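Local coordinates for protein probable flavin reductase (Sinorhizobium meliloti, PDB 3RH7) that probably reduces riboflavin with NADPH as a flavin reductase, and binds flavin mononucleotide in a split-barrel domain, at residues A[123-133]-A[145-156]; A[196-206]-A[278-287]. All coordinates share one frame; numbering follows the deposited sequence.

Overall arrangement
Running from the N terminus, the chain first builds the flavin reductase-like domain, and contact 1 falls there: strand 126-138 turns back after a short connection and pairs with strand 141-153, closing a beta hairpin of the barrel sheet, with the side chain of M132 about 12 Å from the bound flavin mononucleotide. Contact 2 opens only afterwards. It closes a far longer loop of 71 residues, bringing the hairpin-like segment 196-206 against the start of helix 281-292 in the second, probably Nudix-like, part of the chain. The two contacts follow in series, neither nesting nor crossing; their centres lie 41 Å apart on opposite sides of the chain's centre, so each ties together its own part of the fold.

Contact 1: A[123-133]-A[145-156]; sequences DVAAWFECSMQ and IGRVTAFENSGL
W127 lays its indole against E152 across an antiparallel beta hairpin of the flavin reductase-like barrel. With chi1 at 61°, its CG sits between the backbone N and the carbonyl carbon, which swings the ring over the partner strand. There E152 CB makes a CH-pi contact, 3.7 Å from the centroid of the five-membered ring, and W127 NE1 reaches E152 OE1 at 3.3 Å from above the carboxylate plane. Paired backbone bonds between the same two residues hold this spot together. On the other face of the sheet the packing is apolar and largely buried: the F128 ring takes V148 CG1 at its edge, 4.0 Å from CD2, while F151 CB meets the same CD2 obliquely. Between these points T149 and A150 both face E129 in a classic beta bulge, where T149 N donates a nearly straight (166°) 2.7 Å hydrogen bond to E129 O. The solvent-facing rim is looser, with Q133 and E152 exposed, R147 and L156 partly so. Its backbone stays straight-bonded, Q133 N to I145 O at 2.8 Å, but Q133 CG and R147 CB merely touch at 3.9 Å; S154 OG donates a 2.8 Å hydrogen bond to V124 O. Strand 81-86 pairs with the other edge of strand 126-138, strand 61-67 brings L62 against F128, C130 and V148, and F25 of the second subunit meets the F128 ring.

Contact 2: A[196-206]-A[278-287]; sequences VFLAGNETLSL and FSSSATADII
F278 turns the edge of its ring to L198 CD1 and the carbonyl L204 O where a short parallel bridge, L204 beside F278, leads through S279 and S280 into helix 281-292; the setting is consistent with a Nudix-like domain. The L198 and F278 side chains cross at about a right angle, L198 CD1 lying in the ring plane 4.0 Å from F278 CE1. L204 CB approaches F278 CD1 at 3.9 Å. A chi1 of -66° sets CG of F278 beside the backbone N and directs the ring toward segment 196-206. One residue on, the backbone makes its link: S279 N donates to L204 O at 2.9 Å, tilted 34° from the carbonyl plane. T203 CG2 packs over this junction, against the peptide joining F278 to S279.

Deeper in, the helix presents T283, I286 and I287 to the strand side. L206 slides past T283 in the opposite direction and does the same with I287, whereas it meets I286 at a slant, L206 CD1 3.6 Å from I286 CG2. L198 and I287 instead reach toward each other tip to tip, and V196 CG1 closes on I287 CD1 from a slanting direction. The result is a continuous buried apolar seam, extended by L273 of helix 270-273, which touches V196, L198 and I287, and by V189 of strand 184-191, which touches V196 and I286. Bonds between A199 and S205 in both directions fold segment 196-206 back on itself, bringing its two arms to the same helix. S280 occupies the N-cap position of that helix, and its OG lies 2.6 Å from T283 OG1, a hydrogen bond that helps fix the rotation of the threonine whose CG2 touches L206 CG.

Contact 1: A[123-133]-A[145-156]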
loop_
_atom_site.group_PDB
_atom_site.type_symbol
_atom_site.label_atom_id
_atom_site.label_comp_id
_atom_site.label_asym_id
_atom_site.label_seq_id
_atom_site.Cartn_x
_atom_site.Cartn_y
_atom_site.Cartn_z
ATOM N N ASP A 123 7.318 -18.076 5.149
ATOM C CA ASP A 123 6.227 -17.670 4.258
ATOM C C ASP A 123 6.081 -16.117 4.178
ATOM O O ASP A 123 4.996 -15.621 3.866
ATOM C CB ASP A 123 4.886 -18.351 4.646
ATOM C CG ASP A 123 4.999 -19.826 5.053
ATOM O OD1 ASP A 123 5.579 -20.620 4.270
ATOM O OD2 ASP A 123 4.515 -20.180 6.164
ATOM N N VAL A 124 7.181 -15.357 4.405
ATOM C CA VAL A 124 7.130 -13.894 4.350
ATOM C C VAL A 124 7.255 -13.449 2.907
ATOM O O VAL A 124 7.674 -14.235 2.065
ATOM C CB VAL A 124 8.162 -13.195 5.267
ATOM C CG1 VAL A 124 7.927 -13.548 6.721
ATOM C CG2 VAL A 124 9.604 -13.482 4.864
ATOM N N ALA A 125 6.885 -12.199 2.615
ATOM C CA ALA A 125 6.951 -11.615 1.268
ATOM C C ALA A 125 8.403 -11.286 0.898
ATOM O O ALA A 125 8.743 -11.277 -0.293
ATOM C CB ALA A 125 6.086 -10.358 1.197
ATOM N N ALA A 126 9.243 -11.009 1.940
ATOM C CA ALA A 126 10.668 -10.637 1.917
ATOM C C ALA A 126 11.190 -10.408 3.331
ATOM O O ALA A 126 10.447 -9.950 4.201
ATOM C CB ALA A 126 10.886 -9.366 1.095
ATOM N N TRP A 127 12.474 -10.701 3.553
ATOM C CA TRP A 127 13.146 -10.481 4.841
ATOM C C TRP A 127 14.543 -9.903 4.616
ATOM O O TRP A 127 15.169 -10.160 3.576
ATOM C CB TRP A 127 13.197 -11.734 5.731
ATOM C CG TRP A 127 13.940 -12.914 5.165
ATOM C CD1 TRP A 127 13.392 -14.036 4.622
ATOM C CD2 TRP A 127 15.360 -13.132 5.185
ATOM N NE1 TRP A 127 14.382 -14.945 4.305
ATOM C CE2 TRP A 127 15.598 -14.409 4.632
ATOM C CE3 TRP A 127 16.458 -12.370 5.616
ATOM C CZ2 TRP A 127 16.886 -14.941 4.484
ATOM C CZ3 TRP A 127 17.742 -12.883 5.436
ATOM C CH2 TRP A 127 17.942 -14.161 4.895
ATOM N N PHE A 128 15.027 -9.126 5.599
ATOM C CA PHE A 128 16.316 -8.449 5.567
ATOM C C PHE A 128 17.060 -8.563 6.898
ATOM O O PHE A 128 16.575 -8.062 7.907
ATOM C CB PHE A 128 16.116 -6.954 5.235
ATOM C CG PHE A 128 15.389 -6.660 3.947
ATOM C CD1 PHE A 128 13.998 -6.536 3.921
ATOM C CD2 PHE A 128 16.087 -6.474 2.770
ATOM C CE1 PHE A 128 13.318 -6.295 2.724
ATOM C CE2 PHE A 128 15.414 -6.238 1.571
ATOM C CZ PHE A 128 14.031 -6.151 1.556
ATOM N N GLU A 129 18.242 -9.195 6.895
ATOM C CA GLU A 129 19.117 -9.269 8.061
ATOM C C GLU A 129 19.961 -8.008 8.081
ATOM O O GLU A 129 20.623 -7.684 7.088
ATOM C CB GLU A 129 20.003 -10.523 8.024
ATOM C CG GLU A 129 19.315 -11.752 8.563
ATOM C CD GLU A 129 20.280 -12.784 9.095
ATOM O OE1 GLU A 129 20.770 -13.613 8.289
ATOM O OE2 GLU A 129 20.551 -12.751 10.320
ATOM N N CYS A 130 19.906 -7.279 9.187
ATOM C CA CYS A 130 20.581 -5.995 9.312
ATOM C C CYS A 130 21.585 -5.960 10.454
ATOM O O CYS A 130 21.699 -6.876 11.265
ATOM C CB CYS A 130 19.556 -4.870 9.454
ATOM S SG CYS A 130 18.571 -4.562 7.957
ATOM N N SER A 131 22.378 -4.909 10.414
ATOM C CA SER A 131 23.356 -4.493 11.384
ATOM C C SER A 131 23.054 -3.037 11.609
ATOM O O SER A 131 22.901 -2.305 10.625
ATOM C CB SER A 131 24.769 -4.728 10.867
ATOM O OG SER A 131 25.134 -3.775 9.883
HETATM N N MSE A 132 22.876 -2.623 12.870
HETATM C CA MSE A 132 22.556 -1.247 13.179
HETATM C C MSE A 132 23.693 -0.308 12.866
HETATM O O MSE A 132 24.831 -0.542 13.284
HETATM C CB MSE A 132 22.171 -1.098 14.625
HETATM C CG MSE A 132 20.705 -0.870 14.779
HETATM SE SE MSE A 132 20.154 -1.079 16.612
HETATM C CE MSE A 132 18.730 -2.327 16.429
ATOM N N GLN A 133 23.384 0.722 12.068
ATOM C CA GLN A 133 24.333 1.743 11.681
ATOM C C GLN A 133 24.198 2.851 12.698
ATOM O O GLN A 133 25.115 3.081 13.482
ATOM C CB GLN A 133 24.079 2.234 10.248
ATOM C CG GLN A 133 24.642 1.325 9.177
ATOM C CD GLN A 133 25.850 1.885 8.454
ATOM O OE1 GLN A 133 26.793 1.144 8.125
ATOM N NE2 GLN A 133 25.835 3.186 8.136
ATOM N N ILE A 145 18.502 2.821 11.688
ATOM C CA ILE A 145 19.088 2.635 10.366
ATOM C C ILE A 145 19.923 1.358 10.385
ATOM O O ILE A 145 20.792 1.207 11.256
ATOM C CB ILE A 145 19.894 3.864 9.900
ATOM C CG1 ILE A 145 18.955 5.082 9.773
ATOM C CG2 ILE A 145 20.611 3.558 8.574
ATOM C CD1 ILE A 145 19.602 6.355 9.487
ATOM N N GLY A 146 19.640 0.461 9.438
ATOM C CA GLY A 146 20.341 -0.802 9.317
ATOM C C GLY A 146 20.984 -1.010 7.966
ATOM O O GLY A 146 20.480 -0.528 6.938
ATOM N N ARG A 147 22.129 -1.710 7.974
ATOM C CA ARG A 147 22.835 -2.075 6.758
ATOM C C ARG A 147 22.465 -3.515 6.462
ATOM O O ARG A 147 22.669 -4.378 7.318
ATOM C CB ARG A 147 24.352 -1.869 6.885
ATOM C CG ARG A 147 25.072 -1.773 5.545
ATOM C CD ARG A 147 26.535 -2.185 5.648
ATOM N NE ARG A 147 27.274 -1.973 4.396
ATOM C CZ ARG A 147 27.314 -2.825 3.368
ATOM N NH1 ARG A 147 26.635 -3.969 3.414
ATOM N NH2 ARG A 147 28.016 -2.531 2.281
ATOM N N VAL A 148 21.858 -3.773 5.284
ATOM C CA VAL A 148 21.438 -5.121 4.886
ATOM C C VAL A 148 22.678 -6.010 4.726
ATOM O O VAL A 148 23.574 -5.715 3.916
ATOM C CB VAL A 148 20.554 -5.145 3.616
ATOM C CG1 VAL A 148 20.074 -6.550 3.305
ATOM C CG2 VAL A 148 19.364 -4.226 3.758
ATOM N N THR A 149 22.736 -7.058 5.554
ATOM C CA THR A 149 23.812 -8.036 5.564
ATOM C C THR A 149 23.385 -9.240 4.698
ATOM O O THR A 149 24.221 -9.841 4.020
ATOM C CB THR A 149 24.187 -8.435 7.020
ATOM O OG1 THR A 149 23.244 -9.368 7.579
ATOM C CG2 THR A 149 24.368 -7.232 7.941
ATOM N N ALA A 150 22.075 -9.573 4.722
ATOM C CA ALA A 150 21.468 -10.685 3.975
ATOM C C ALA A 150 19.989 -10.378 3.706
ATOM O O ALA A 150 19.374 -9.603 4.448
ATOM C CB ALA A 150 21.606 -11.977 4.764
ATOM N N PHE A 151 19.419 -10.972 2.642
ATOM C CA PHE A 151 18.005 -10.764 2.310
ATOM C C PHE A 151 17.461 -11.894 1.422
ATOM O O PHE A 151 18.223 -12.700 0.861
ATOM C CB PHE A 151 17.765 -9.390 1.643
ATOM C CG PHE A 151 18.343 -9.237 0.257
ATOM C CD1 PHE A 151 19.662 -8.819 0.075
ATOM C CD2 PHE A 151 17.571 -9.498 -0.869
ATOM C CE1 PHE A 151 20.199 -8.687 -1.209
ATOM C CE2 PHE A 151 18.102 -9.344 -2.146
ATOM C CZ PHE A 151 19.416 -8.962 -2.308
ATOM N N GLU A 152 16.129 -11.925 1.286
ATOM C CA GLU A 152 15.438 -12.892 0.445
ATOM C C GLU A 152 14.133 -12.295 0.017
ATOM O O GLU A 152 13.507 -11.585 0.797
ATOM C CB GLU A 152 15.217 -14.206 1.184
ATOM C CG GLU A 152 15.261 -15.433 0.307
ATOM C CD GLU A 152 15.644 -16.664 1.108
ATOM O OE1 GLU A 152 14.806 -17.131 1.918
ATOM O OE2 GLU A 152 16.799 -17.129 0.966
ATOM N N ASN A 153 13.731 -12.561 -1.225
ATOM C CA ASN A 153 12.488 -12.047 -1.797
ATOM C C ASN A 153 11.747 -13.183 -2.538
ATOM O O ASN A 153 12.166 -13.631 -3.626
ATOM C CB ASN A 153 12.790 -10.842 -2.708
ATOM C CG ASN A 153 11.819 -10.531 -3.846
ATOM O OD1 ASN A 153 10.606 -10.536 -3.679
ATOM N ND2 ASN A 153 12.339 -10.151 -5.026
ATOM N N SER A 154 10.686 -13.705 -1.889
ATOM C CA SER A 154 9.761 -14.663 -2.499
ATOM C C SER A 154 8.810 -13.823 -3.323
ATOM O O SER A 154 8.563 -12.661 -2.964
ATOM C CB SER A 154 9.010 -15.438 -1.432
ATOM O OG SER A 154 8.247 -14.578 -0.604
ATOM N N GLY A 155 8.276 -14.344 -4.406
ATOM C CA GLY A 155 7.378 -13.504 -5.201
ATOM C C GLY A 155 6.119 -13.095 -4.467
ATOM O O GLY A 155 5.422 -12.171 -4.905
ATOM N N LEU A 156 5.870 -13.755 -3.304
ATOM C CA LEU A 156 4.723 -13.624 -2.407
ATOM C C LEU A 156 4.254 -12.198 -2.236
ATOM O O LEU A 156 5.066 -11.288 -1.991
ATOM C CB LEU A 156 5.014 -14.217 -1.025
ATOM C CG LEU A 156 5.197 -15.721 -0.948
ATOM C CD1 LEU A 156 5.437 -16.162 0.466
ATOM C CD2 LEU A 156 4.049 -16.468 -1.569
#

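Contact 2: A[196-206]-A[278-287]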
loop_
_atom_site.group_PDB
_atom_site.type_symbol
_atom_site.label_atom_id
_atom_site.label_comp_id
_atom_site.label_asym_id
_atom_site.label_seq_id
_atom_site.Cartn_x
_atom_site.Cartn_y
_atom_site.Cartn_z
ATOM N N VAL A 196 -17.680 3.414 13.942
ATOM C CA VAL A 196 -18.224 2.653 12.829
ATOM C C VAL A 196 -19.737 2.921 12.745
ATOM O O VAL A 196 -20.406 3.019 13.775
ATOM C CB VAL A 196 -17.871 1.129 12.934
ATOM C CG1 VAL A 196 -18.485 0.478 14.174
ATOM C CG2 VAL A 196 -18.256 0.376 11.675
ATOM N N PHE A 197 -20.265 3.049 11.519
ATOM C CA PHE A 197 -21.693 3.269 11.325
ATOM C C PHE A 197 -22.439 1.971 11.489
ATOM O O PHE A 197 -22.077 0.957 10.872
ATOM C CB PHE A 197 -21.981 3.862 9.939
ATOM C CG PHE A 197 -23.449 4.116 9.693
ATOM C CD1 PHE A 197 -24.052 5.270 10.150
ATOM C CD2 PHE A 197 -24.232 3.185 9.012
ATOM C CE1 PHE A 197 -25.408 5.495 9.935
ATOM C CE2 PHE A 197 -25.592 3.413 8.791
ATOM C CZ PHE A 197 -26.169 4.568 9.249
ATOM N N LEU A 198 -23.508 2.017 12.278
ATOM C CA LEU A 198 -24.360 0.859 12.516
ATOM C C LEU A 198 -25.814 1.253 12.483
ATOM O O LEU A 198 -26.183 2.296 13.019
ATOM C CB LEU A 198 -24.003 0.144 13.831
ATOM C CG LEU A 198 -22.739 -0.731 13.729
ATOM C CD1 LEU A 198 -22.190 -1.045 15.057
ATOM C CD2 LEU A 198 -22.998 -1.996 12.953
ATOM N N ALA A 199 -26.630 0.433 11.800
ATOM C CA ALA A 199 -28.068 0.645 11.649
ATOM C C ALA A 199 -28.862 -0.208 12.646
ATOM O O ALA A 199 -28.552 -1.387 12.867
ATOM C CB ALA A 199 -28.509 0.342 10.228
ATOM N N GLY A 200 -29.878 0.406 13.239
ATOM C CA GLY A 200 -30.731 -0.257 14.211
ATOM C C GLY A 200 -30.527 0.291 15.604
ATOM O O GLY A 200 -29.643 1.138 15.825
ATOM N N ASN A 201 -31.362 -0.186 16.552
ATOM C CA ASN A 201 -31.298 0.257 17.945
ATOM C C ASN A 201 -30.948 -0.911 18.863
ATOM O O ASN A 201 -29.896 -0.882 19.522
ATOM C CB ASN A 201 -32.613 0.930 18.376
ATOM C CG ASN A 201 -32.844 2.236 17.660
ATOM O OD1 ASN A 201 -32.469 3.306 18.145
ATOM N ND2 ASN A 201 -33.404 2.170 16.457
ATOM N N GLU A 202 -31.811 -1.941 18.891
ATOM C CA GLU A 202 -31.585 -3.098 19.743
ATOM C C GLU A 202 -30.616 -4.055 19.076
ATOM O O GLU A 202 -29.610 -4.430 19.697
ATOM C CB GLU A 202 -32.901 -3.790 20.114
ATOM C CG GLU A 202 -33.585 -3.094 21.281
ATOM C CD GLU A 202 -34.830 -3.750 21.846
ATOM O OE1 GLU A 202 -35.649 -4.267 21.055
ATOM O OE2 GLU A 202 -35.008 -3.693 23.083
ATOM N N THR A 203 -30.874 -4.408 17.801
ATOM C CA THR A 203 -30.001 -5.332 17.089
ATOM C C THR A 203 -29.340 -4.595 15.912
ATOM O O THR A 203 -29.926 -4.400 14.836
ATOM C CB THR A 203 -30.763 -6.595 16.711
ATOM O OG1 THR A 203 -31.419 -7.084 17.882
ATOM C CG2 THR A 203 -29.856 -7.678 16.153
ATOM N N LEU A 204 -28.092 -4.191 16.154
ATOM C CA LEU A 204 -27.265 -3.443 15.229
ATOM C C LEU A 204 -26.781 -4.269 14.047
ATOM O O LEU A 204 -26.319 -5.401 14.215
ATOM C CB LEU A 204 -26.055 -2.890 15.966
ATOM C CG LEU A 204 -26.329 -2.053 17.186
ATOM C CD1 LEU A 204 -25.037 -1.732 17.876
ATOM C CD2 LEU A 204 -27.107 -0.789 16.836
ATOM N N SER A 205 -26.845 -3.657 12.851
ATOM C CA SER A 205 -26.451 -4.261 11.575
ATOM C C SER A 205 -25.567 -3.313 10.794
ATOM O O SER A 205 -25.737 -2.094 10.894
ATOM C CB SER A 205 -27.681 -4.604 10.733
ATOM O OG SER A 205 -28.810 -4.940 11.525
ATOM N N LEU A 206 -24.632 -3.866 10.007
ATOM C CA LEU A 206 -23.779 -3.030 9.184
ATOM C C LEU A 206 -24.577 -2.499 7.991
ATOM O O LEU A 206 -25.498 -3.187 7.539
ATOM C CB LEU A 206 -22.559 -3.819 8.707
ATOM C CG LEU A 206 -21.386 -3.862 9.648
ATOM C CD1 LEU A 206 -20.394 -4.935 9.210
ATOM C CD2 LEU A 206 -20.724 -2.469 9.783
ATOM N N PHE A 278 -25.787 -8.042 17.780
ATOM C CA PHE A 278 -25.595 -7.890 16.336
ATOM C C PHE A 278 -26.508 -8.787 15.503
ATOM O O PHE A 278 -26.838 -9.907 15.896
ATOM C CB PHE A 278 -24.120 -8.093 15.908
ATOM C CG PHE A 278 -23.224 -7.015 16.451
ATOM C CD1 PHE A 278 -23.346 -5.701 16.013
ATOM C CD2 PHE A 278 -22.294 -7.295 17.439
ATOM C CE1 PHE A 278 -22.537 -4.691 16.542
ATOM C CE2 PHE A 278 -21.489 -6.284 17.971
ATOM C CZ PHE A 278 -21.615 -4.992 17.516
ATOM N N SER A 279 -26.894 -8.251 14.335
ATOM C CA SER A 279 -27.732 -8.816 13.289
ATOM C C SER A 279 -27.371 -10.272 12.949
ATOM O O SER A 279 -28.274 -11.057 12.709
ATOM C CB SER A 279 -27.587 -7.944 12.040
ATOM O OG SER A 279 -28.114 -8.484 10.838
ATOM N N SER A 280 -26.067 -10.609 12.892
ATOM C CA SER A 280 -25.549 -11.928 12.529
ATOM C C SER A 280 -24.171 -12.169 13.164
ATOM O O SER A 280 -23.520 -11.210 13.580
ATOM C CB SER A 280 -25.456 -12.062 11.006
ATOM O OG SER A 280 -24.266 -11.535 10.432
ATOM N N SER A 281 -23.707 -13.440 13.206
ATOM C CA SER A 281 -22.387 -13.771 13.747
ATOM C C SER A 281 -21.305 -13.092 12.910
ATOM O O SER A 281 -20.338 -12.573 13.466
ATOM C CB SER A 281 -22.167 -15.280 13.767
ATOM O OG SER A 281 -21.848 -15.774 12.474
ATOM N N ALA A 282 -21.501 -13.070 11.570
ATOM C CA ALA A 282 -20.608 -12.445 10.595
ATOM C C ALA A 282 -20.407 -10.966 10.932
ATOM O O ALA A 282 -19.254 -10.500 10.967
ATOM C CB ALA A 282 -21.194 -12.588 9.188
ATOM N N THR A 283 -21.544 -10.244 11.232
ATOM C CA THR A 283 -21.548 -8.815 11.553
ATOM C C THR A 283 -20.671 -8.602 12.782
ATOM O O THR A 283 -19.757 -7.771 12.749
ATOM C CB THR A 283 -22.982 -8.272 11.727
ATOM O OG1 THR A 283 -23.881 -8.952 10.849
ATOM C CG2 THR A 283 -23.079 -6.773 11.457
ATOM N N ALA A 284 -20.882 -9.437 13.815
ATOM C CA ALA A 284 -20.125 -9.417 15.055
ATOM C C ALA A 284 -18.644 -9.679 14.809
ATOM O O ALA A 284 -17.816 -8.943 15.345
ATOM C CB ALA A 284 -20.691 -10.434 16.020
ATOM N N ASP A 285 -18.313 -10.662 13.948
ATOM C CA ASP A 285 -16.929 -10.981 13.585
ATOM C C ASP A 285 -16.226 -9.773 12.996
ATOM O O ASP A 285 -15.087 -9.500 13.375
ATOM C CB ASP A 285 -16.867 -12.143 12.590
ATOM C CG ASP A 285 -17.177 -13.478 13.205
ATOM O OD1 ASP A 285 -16.542 -13.815 14.230
ATOM O OD2 ASP A 285 -18.037 -14.211 12.642
ATOM N N ILE A 286 -16.922 -9.030 12.108
ATOM C CA ILE A 286 -16.397 -7.840 11.442
ATOM C C ILE A 286 -16.167 -6.737 12.463
ATOM O O ILE A 286 -15.115 -6.111 12.440
ATOM C CB ILE A 286 -17.326 -7.404 10.285
ATOM C CG1 ILE A 286 -17.232 -8.403 9.107
ATOM C CG2 ILE A 286 -16.966 -6.036 9.801
ATOM C CD1 ILE A 286 -18.486 -8.552 8.289
ATOM N N ILE A 287 -17.135 -6.511 13.366
ATOM C CA ILE A 287 -17.036 -5.487 14.425
ATOM C C ILE A 287 -15.874 -5.845 15.371
ATOM O O ILE A 287 -15.061 -4.958 15.664
ATOM C CB ILE A 287 -18.389 -5.301 15.167
ATOM C CG1 ILE A 287 -19.460 -4.705 14.224
ATOM C CG2 ILE A 287 -18.246 -4.474 16.431
ATOM C CD1 ILE A 287 -19.091 -3.365 13.430
#